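Local coordinates for protein DNA alpha-glucosyltransferase (Enterobacteria phage T4, PDB 1XV5) that belongs to the GT-B clan of glycosyltransferases, with two parallel-sheet domains and uridine-5'-diphosphate bound in the model, at residues N278-M281 with L282-S286; E307-H310 with L311-G314; F381-Q384 with H385-S389. All coordinates share one frame; numbering follows the deposited sequence.

Contact 1 (N278-M281 with L282-S286); sequences NSEM and LERMS. With UDP (uridine-5'-diphosphate), chain C.
R284 folds its guanidinium back over the backbone of E280 and M281, one turn earlier in the same helix. E280 O lies 3.6 Å above the plane of the R284 guanidinium, over its centre, and M281 N meets the same face nearer the rim. The E280 carboxylate plane is turned 76° from this group, and E280 OE1 stays 4.2 Å from R284 NH1, beyond a salt bridge. A water in the guanidinium plane spans the difference, 3.0 Å from R284 NH2 and 2.7 Å from E280 OE1, while E233 pairs directly with the arginine.

The side facing the uridine-5'-diphosphate mixes apolar packing with one amide. M281 sets CG opposite its backbone N (chi1 177°) and then bends twice, which lays M281 SD 3.9 Å from M285 CB and carries M281 CE to within 3.9 Å of L282 CD2. N278 and L282 meet at a slant, N278 OD1 being 3.5 Å from L282 CD1; the other amide branch, ND2, donates to E312 OE1 and only weakly to O2 of the uridine-5'-diphosphate. N278 and M281, one turn apart, line the pocket of this ligand. Four alpha-helical backbone bonds run from L282 N to N278 O through M285 N to M281 O.

Y188 of helix 181-188 packs on S279, L282 and E283, whereas M281 and M285 face helix 308-316 and strand 199-203.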
# COMPACT_ATOMS: atom_id res chain seq x y z
N ASN A 278 7.08 10.66 -0.60
CA ASN A 278 6.79 9.86 -1.79
C ASN A 278 7.39 10.39 -3.09
O ASN A 278 8.10 9.65 -3.79
CB ASN A 278 5.27 9.69 -1.93
CG ASN A 278 4.90 8.61 -2.92
OD1 ASN A 278 4.56 8.89 -4.07
ND2 ASN A 278 4.98 7.35 -2.49
N SER A 279 7.14 11.65 -3.42
CA SER A 279 7.67 12.24 -4.65
C SER A 279 9.20 12.24 -4.71
O SER A 279 9.78 12.09 -5.79
CB SER A 279 7.15 13.67 -4.82
OG SER A 279 7.53 14.50 -3.73
N GLU A 280 9.85 12.41 -3.57
CA GLU A 280 11.31 12.43 -3.53
C GLU A 280 11.86 11.02 -3.75
O GLU A 280 12.88 10.85 -4.42
CB GLU A 280 11.80 12.99 -2.19
CG GLU A 280 11.51 14.49 -2.05
CD GLU A 280 11.88 15.06 -0.69
OE1 GLU A 280 12.41 14.30 0.15
OE2 GLU A 280 11.65 16.26 -0.47
N MET A 281 11.18 10.03 -3.20
CA MET A 281 11.60 8.64 -3.37
C MET A 281 11.45 8.25 -4.84
O MET A 281 12.35 7.64 -5.42
CB MET A 281 10.75 7.71 -2.50
CG MET A 281 11.05 6.23 -2.66
SD MET A 281 10.32 5.47 -4.13
CE MET A 281 8.60 5.37 -3.61
N LEU A 282 10.32 8.61 -5.45
CA LEU A 282 10.10 8.28 -6.86
C LEU A 282 11.21 8.87 -7.74
O LEU A 282 11.65 8.24 -8.70
CB LEU A 282 8.73 8.79 -7.33
CG LEU A 282 7.51 8.10 -6.71
CD1 LEU A 282 6.23 8.77 -7.18
CD2 LEU A 282 7.51 6.62 -7.09
N GLU A 283 11.66 10.07 -7.41
CA GLU A 283 12.73 10.71 -8.18
C GLU A 283 14.01 9.90 -8.01
O GLU A 283 14.69 9.58 -8.99
CB GLU A 283 12.92 12.15 -7.70
CG GLU A 283 14.02 12.94 -8.41
CD GLU A 283 13.84 13.03 -9.91
OE1 GLU A 283 12.68 13.08 -10.39
OE2 GLU A 283 14.86 13.07 -10.63
N ARG A 284 14.34 9.55 -6.77
CA ARG A 284 15.55 8.78 -6.50
C ARG A 284 15.48 7.40 -7.14
O ARG A 284 16.47 6.92 -7.72
CB ARG A 284 15.77 8.60 -4.99
CG ARG A 284 16.21 9.86 -4.25
CD ARG A 284 16.57 9.54 -2.79
NE ARG A 284 15.41 9.19 -1.98
CZ ARG A 284 14.64 10.06 -1.33
NH1 ARG A 284 14.91 11.36 -1.40
NH2 ARG A 284 13.62 9.64 -0.60
N MET A 285 14.32 6.77 -7.04
CA MET A 285 14.12 5.43 -7.60
C MET A 285 14.21 5.42 -9.12
O MET A 285 14.75 4.48 -9.70
CB MET A 285 12.76 4.88 -7.17
CG MET A 285 12.52 3.43 -7.56
SD MET A 285 13.60 2.26 -6.70
CE MET A 285 12.82 2.20 -5.06
N SER A 286 13.71 6.48 -9.76
CA SER A 286 13.73 6.57 -11.22
C SER A 286 15.16 6.60 -11.75
O SER A 286 15.39 6.35 -12.94
CB SER A 286 12.98 7.82 -11.69
OG SER A 286 13.71 8.99 -11.37
N1 UDP C . 5.42 5.57 1.65
C2 UDP C . 5.93 6.85 1.70
N3 UDP C . 6.88 7.06 2.67
C4 UDP C . 7.37 6.12 3.56
C5 UDP C . 6.80 4.82 3.44
C6 UDP C . 5.87 4.59 2.51
O2 UDP C . 5.57 7.73 0.94
O4 UDP C . 8.23 6.46 4.38
C1' UDP C . 4.38 5.29 0.65
C2' UDP C . 4.74 4.20 -0.36
O2' UDP C . 5.56 4.71 -1.39
C3' UDP C . 3.35 3.79 -0.81
C4' UDP C . 2.58 3.81 0.51
O4' UDP C . 3.25 4.80 1.33
O3' UDP C . 2.82 4.78 -1.69
C5' UDP C . 2.54 2.48 1.25
O5' UDP C . 1.58 1.62 0.65
PA UDP C . 1.86 0.08 0.35
O1A UDP C . 0.62 -0.44 -0.26
O2A UDP C . 3.15 -0.04 -0.39
O3A UDP C . 2.09 -0.61 1.82
PB UDP C . 1.44 -0.29 3.29
O1B UDP C . 1.30 -1.60 3.98
O2B UDP C . 2.26 0.77 3.92
O3B UDP C . -0.00 0.28 2.98
O HOH W 1 12.39 11.74 1.12

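Contact 2 (E307-H310 with L311-G314); sequences EYTH and LELG. With UDP (uridine-5'-diphosphate), chain C.
The Y308 ring and L311 meet at a slant, Y308 CD2 being 4.4 Å from L311 CD1. At the edge of this ring, in its plane, lies O5' of the uridine-5'-diphosphate. The H310 imidazole is also met in plane: E307 N points at H310 ND1 over 2.8 Å, only 3° out of the ring, and F322 packs with H310 edge-to-face. A third flat group, the E312 carboxylate, takes the ribose in a two-pronged grip, UDP O3' bonding to E312 OE1 at 2.7 Å and UDP O2' to E312 OE2 at 2.6 Å. The E312 chain runs extended beyond CG to reach the sugar.

The example illustrates how a helix start receives a phosphate. E307 occupies the N-cap position, and the next two amides donate to the alpha phosphate, Y308 N to UDP O1A and T309 N to UDP O2A, both at 3.0 Å. The helix dipole would probably favour the negative charge there. Behind them, E312 N bonds to Y308 O at 2.8 Å as part of the helix.

The helix connects strands 288-293 and 319-323 in a beta-alpha-beta unit; E312 also packs against helix 278-286 and against K19 of helix 17-30.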
# COMPACT_ATOMS: atom_id res chain seq x y z
N GLU A 307 1.01 -4.20 -3.95
CA GLU A 307 1.00 -3.05 -3.05
C GLU A 307 1.47 -1.82 -3.80
O GLU A 307 2.00 -1.92 -4.91
CB GLU A 307 1.92 -3.33 -1.86
CG GLU A 307 1.46 -4.50 -1.04
CD GLU A 307 2.39 -4.81 0.11
OE1 GLU A 307 3.42 -5.48 -0.12
OE2 GLU A 307 2.09 -4.36 1.23
N TYR A 308 1.27 -0.65 -3.21
CA TYR A 308 1.69 0.57 -3.87
C TYR A 308 3.18 0.61 -4.17
O TYR A 308 3.58 1.06 -5.24
CB TYR A 308 1.26 1.80 -3.06
CG TYR A 308 -0.20 2.10 -3.26
CD1 TYR A 308 -1.12 1.93 -2.22
CD2 TYR A 308 -0.68 2.49 -4.51
CE1 TYR A 308 -2.49 2.13 -2.44
CE2 TYR A 308 -2.04 2.68 -4.73
CZ TYR A 308 -2.93 2.50 -3.70
OH TYR A 308 -4.28 2.68 -3.94
N THR A 309 4.01 0.13 -3.25
CA THR A 309 5.44 0.14 -3.52
C THR A 309 5.76 -0.75 -4.73
O THR A 309 6.73 -0.49 -5.44
CB THR A 309 6.27 -0.31 -2.30
OG1 THR A 309 5.72 -1.51 -1.74
CG2 THR A 309 6.28 0.79 -1.23
N HIS A 310 4.96 -1.79 -4.96
CA HIS A 310 5.17 -2.65 -6.13
C HIS A 310 4.94 -1.80 -7.38
O HIS A 310 5.78 -1.73 -8.28
CB HIS A 310 4.14 -3.79 -6.18
CG HIS A 310 4.43 -4.94 -5.27
ND1 HIS A 310 3.52 -5.39 -4.34
CD2 HIS A 310 5.48 -5.80 -5.22
CE1 HIS A 310 3.99 -6.47 -3.76
NE2 HIS A 310 5.18 -6.74 -4.27
N LEU A 311 3.78 -1.16 -7.42
CA LEU A 311 3.40 -0.34 -8.56
C LEU A 311 4.34 0.83 -8.82
O LEU A 311 4.62 1.16 -9.97
CB LEU A 311 1.97 0.17 -8.37
CG LEU A 311 0.91 -0.89 -8.05
CD1 LEU A 311 -0.46 -0.22 -8.03
CD2 LEU A 311 0.94 -2.02 -9.09
N GLU A 312 4.82 1.44 -7.75
CA GLU A 312 5.72 2.57 -7.88
C GLU A 312 7.03 2.20 -8.59
O GLU A 312 7.56 2.99 -9.35
CB GLU A 312 5.97 3.18 -6.50
CG GLU A 312 4.74 3.93 -5.98
CD GLU A 312 4.77 4.24 -4.50
OE1 GLU A 312 3.96 5.10 -4.08
OE2 GLU A 312 5.57 3.64 -3.75
N LEU A 313 7.53 0.99 -8.35
CA LEU A 313 8.77 0.58 -9.01
C LEU A 313 8.61 0.54 -10.53
O LEU A 313 9.43 1.08 -11.27
CB LEU A 313 9.23 -0.79 -8.50
CG LEU A 313 9.53 -0.87 -7.01
CD1 LEU A 313 10.24 -2.18 -6.70
CD2 LEU A 313 10.40 0.32 -6.59
N GLY A 314 7.55 -0.11 -10.99
CA GLY A 314 7.34 -0.20 -12.43
C GLY A 314 6.98 1.14 -13.04
O GLY A 314 7.41 1.47 -14.15
N1 UDP C . 5.42 5.57 1.65
C2 UDP C . 5.93 6.85 1.70
N3 UDP C . 6.88 7.06 2.67
C4 UDP C . 7.37 6.12 3.56
C5 UDP C . 6.80 4.82 3.44
C6 UDP C . 5.87 4.59 2.51
O2 UDP C . 5.57 7.73 0.94
O4 UDP C . 8.23 6.46 4.38
C1' UDP C . 4.38 5.29 0.65
C2' UDP C . 4.74 4.20 -0.36
O2' UDP C . 5.56 4.71 -1.39
C3' UDP C . 3.35 3.79 -0.81
C4' UDP C . 2.58 3.81 0.51
O4' UDP C . 3.25 4.80 1.33
O3' UDP C . 2.82 4.78 -1.69
C5' UDP C . 2.54 2.48 1.25
O5' UDP C . 1.58 1.62 0.65
PA UDP C . 1.86 0.08 0.35
O1A UDP C . 0.62 -0.44 -0.26
O2A UDP C . 3.15 -0.04 -0.39
O3A UDP C . 2.09 -0.61 1.82
PB UDP C . 1.44 -0.29 3.29
O1B UDP C . 1.30 -1.60 3.98
O2B UDP C . 2.26 0.77 3.92
O3B UDP C . -0.00 0.28 2.98

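Contact 3 (F381-Q384 with H385-S389); sequences FLYQ and HQDSS
Y383 and D387 both turn CG opposite their backbone N, at chi1 164° and -173°, and these two torsions bring the phenol ring obliquely against the carboxylate one turn later. The motif is a helix N-cap at the junction of two helices: helix 368-386 gives way to helix 388-399, and D387 occupies the cap position. In the GT-B fold the C-terminal helix commonly crosses back to the N-terminal domain, and this junction is consistent with that crossing.

Ring and carboxylate meet at an angle, their planes 50° apart. Y383 CE1 packs against D387 CG at 3.4 Å, and Y383 CD1 comes within 3.5 Å of D387 CB. The backbone agrees with this placement, since D387 N donates to Y383 O at 3.1 Å and continues the pattern set by H385 N to F381 O and Q386 N to L382 O.

What the cap does is concentrated on one oxygen. D387 OD2 accepts from S389 N at 2.9 Å, reached from above the carboxylate plane, which closes an Asx turn; it also accepts from S389 OG at 2.7 Å, on the anti side. Two donors from a single residue thus hold the carboxylate, and the second oxygen, D387 OD1, receives I181 N.

Q386 NE2 donates to P177 O, in the segment between the two sheets, and Q386 OE1 accepts from L306 N, just before helix 308-316, while F381 stacks on F332. Beside the cap, one water donates to S389 OG at 2.8 Å and makes a weak bond with Y383 OH at 3.4 Å.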
# COMPACT_ATOMS: atom_id res chain seq x y z
N PHE A 381 2.89 -4.17 -18.04
CA PHE A 381 2.27 -5.26 -17.29
C PHE A 381 1.57 -4.75 -16.03
O PHE A 381 0.42 -5.10 -15.75
CB PHE A 381 3.32 -6.29 -16.88
CG PHE A 381 2.76 -7.48 -16.15
CD1 PHE A 381 2.03 -8.44 -16.83
CD2 PHE A 381 2.98 -7.63 -14.79
CE1 PHE A 381 1.52 -9.55 -16.16
CE2 PHE A 381 2.48 -8.74 -14.10
CZ PHE A 381 1.74 -9.70 -14.79
N LEU A 382 2.27 -3.93 -15.26
CA LEU A 382 1.72 -3.39 -14.03
C LEU A 382 0.56 -2.44 -14.32
O LEU A 382 -0.40 -2.37 -13.56
CB LEU A 382 2.82 -2.71 -13.22
CG LEU A 382 3.90 -3.70 -12.75
CD1 LEU A 382 5.02 -2.94 -12.05
CD2 LEU A 382 3.28 -4.73 -11.81
N TYR A 383 0.66 -1.71 -15.43
CA TYR A 383 -0.41 -0.80 -15.83
C TYR A 383 -1.67 -1.62 -16.09
O TYR A 383 -2.76 -1.32 -15.58
CB TYR A 383 0.01 -0.07 -17.11
CG TYR A 383 -1.14 0.60 -17.83
CD1 TYR A 383 -1.73 1.76 -17.32
CD2 TYR A 383 -1.64 0.07 -19.02
CE1 TYR A 383 -2.81 2.36 -17.97
CE2 TYR A 383 -2.72 0.67 -19.68
CZ TYR A 383 -3.29 1.81 -19.15
OH TYR A 383 -4.34 2.42 -19.81
N GLN A 384 -1.53 -2.67 -16.89
CA GLN A 384 -2.65 -3.54 -17.21
C GLN A 384 -3.21 -4.21 -15.96
O GLN A 384 -4.42 -4.42 -15.84
CB GLN A 384 -2.21 -4.63 -18.21
CG GLN A 384 -1.96 -4.11 -19.61
CD GLN A 384 -3.24 -3.69 -20.32
OE1 GLN A 384 -3.22 -2.92 -21.28
NE2 GLN A 384 -4.37 -4.20 -19.84
N HIS A 385 -2.34 -4.53 -15.02
CA HIS A 385 -2.78 -5.20 -13.81
C HIS A 385 -3.48 -4.35 -12.77
O HIS A 385 -4.48 -4.78 -12.20
CB HIS A 385 -1.61 -5.91 -13.14
CG HIS A 385 -2.02 -6.73 -11.95
ND1 HIS A 385 -1.65 -6.41 -10.66
CD2 HIS A 385 -2.80 -7.83 -11.85
CE1 HIS A 385 -2.20 -7.27 -9.82
NE2 HIS A 385 -2.90 -8.14 -10.52
N GLN A 386 -2.98 -3.14 -12.53
CA GLN A 386 -3.56 -2.35 -11.45
C GLN A 386 -3.69 -0.84 -11.62
O GLN A 386 -3.73 -0.11 -10.63
CB GLN A 386 -2.77 -2.66 -10.17
CG GLN A 386 -3.56 -2.64 -8.87
CD GLN A 386 -2.89 -3.45 -7.77
OE1 GLN A 386 -2.63 -4.65 -7.94
NE2 GLN A 386 -2.60 -2.80 -6.65
N ASP A 387 -3.77 -0.35 -12.86
CA ASP A 387 -3.92 1.10 -13.05
C ASP A 387 -5.32 1.52 -12.59
O ASP A 387 -6.28 0.76 -12.72
CB ASP A 387 -3.76 1.49 -14.52
CG ASP A 387 -3.75 3.00 -14.72
OD1 ASP A 387 -2.72 3.64 -14.39
OD2 ASP A 387 -4.77 3.55 -15.19
N SER A 388 -5.43 2.73 -12.06
CA SER A 388 -6.72 3.25 -11.59
C SER A 388 -7.80 3.23 -12.67
O SER A 388 -8.97 3.00 -12.37
CB SER A 388 -6.55 4.69 -11.09
OG SER A 388 -5.71 4.75 -9.95
N SER A 389 -7.40 3.46 -13.92
CA SER A 389 -8.36 3.49 -15.02
C SER A 389 -9.16 2.20 -15.13
O SER A 389 -10.30 2.20 -15.59
CB SER A 389 -7.65 3.78 -16.35
OG SER A 389 -6.80 2.72 -16.73
O HOH W 2 -7.74 2.70 -19.37

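How the contacts relate
Each contact is local, made by neighbours along one helix or at a helix junction, and closes no long loop; along the chain they stand in series: contact 1, then contact 2, then contact 3, none nested or crossed. Space joins what sequence separates. Contacts 1 and 2 share the uridine-5'-diphosphate and touch each other, with M285 CE 3.4 Å from L313 CD2. Contact 2 packs in turn on contact 3, where G314 CA lies 3.6 Å from L382 CD1, whereas contacts 1 and 3 stay about 11 Å apart at their nearest atoms. Helix 308-316 therefore sits between helix 278-286 and the junction leading into helix 388-399.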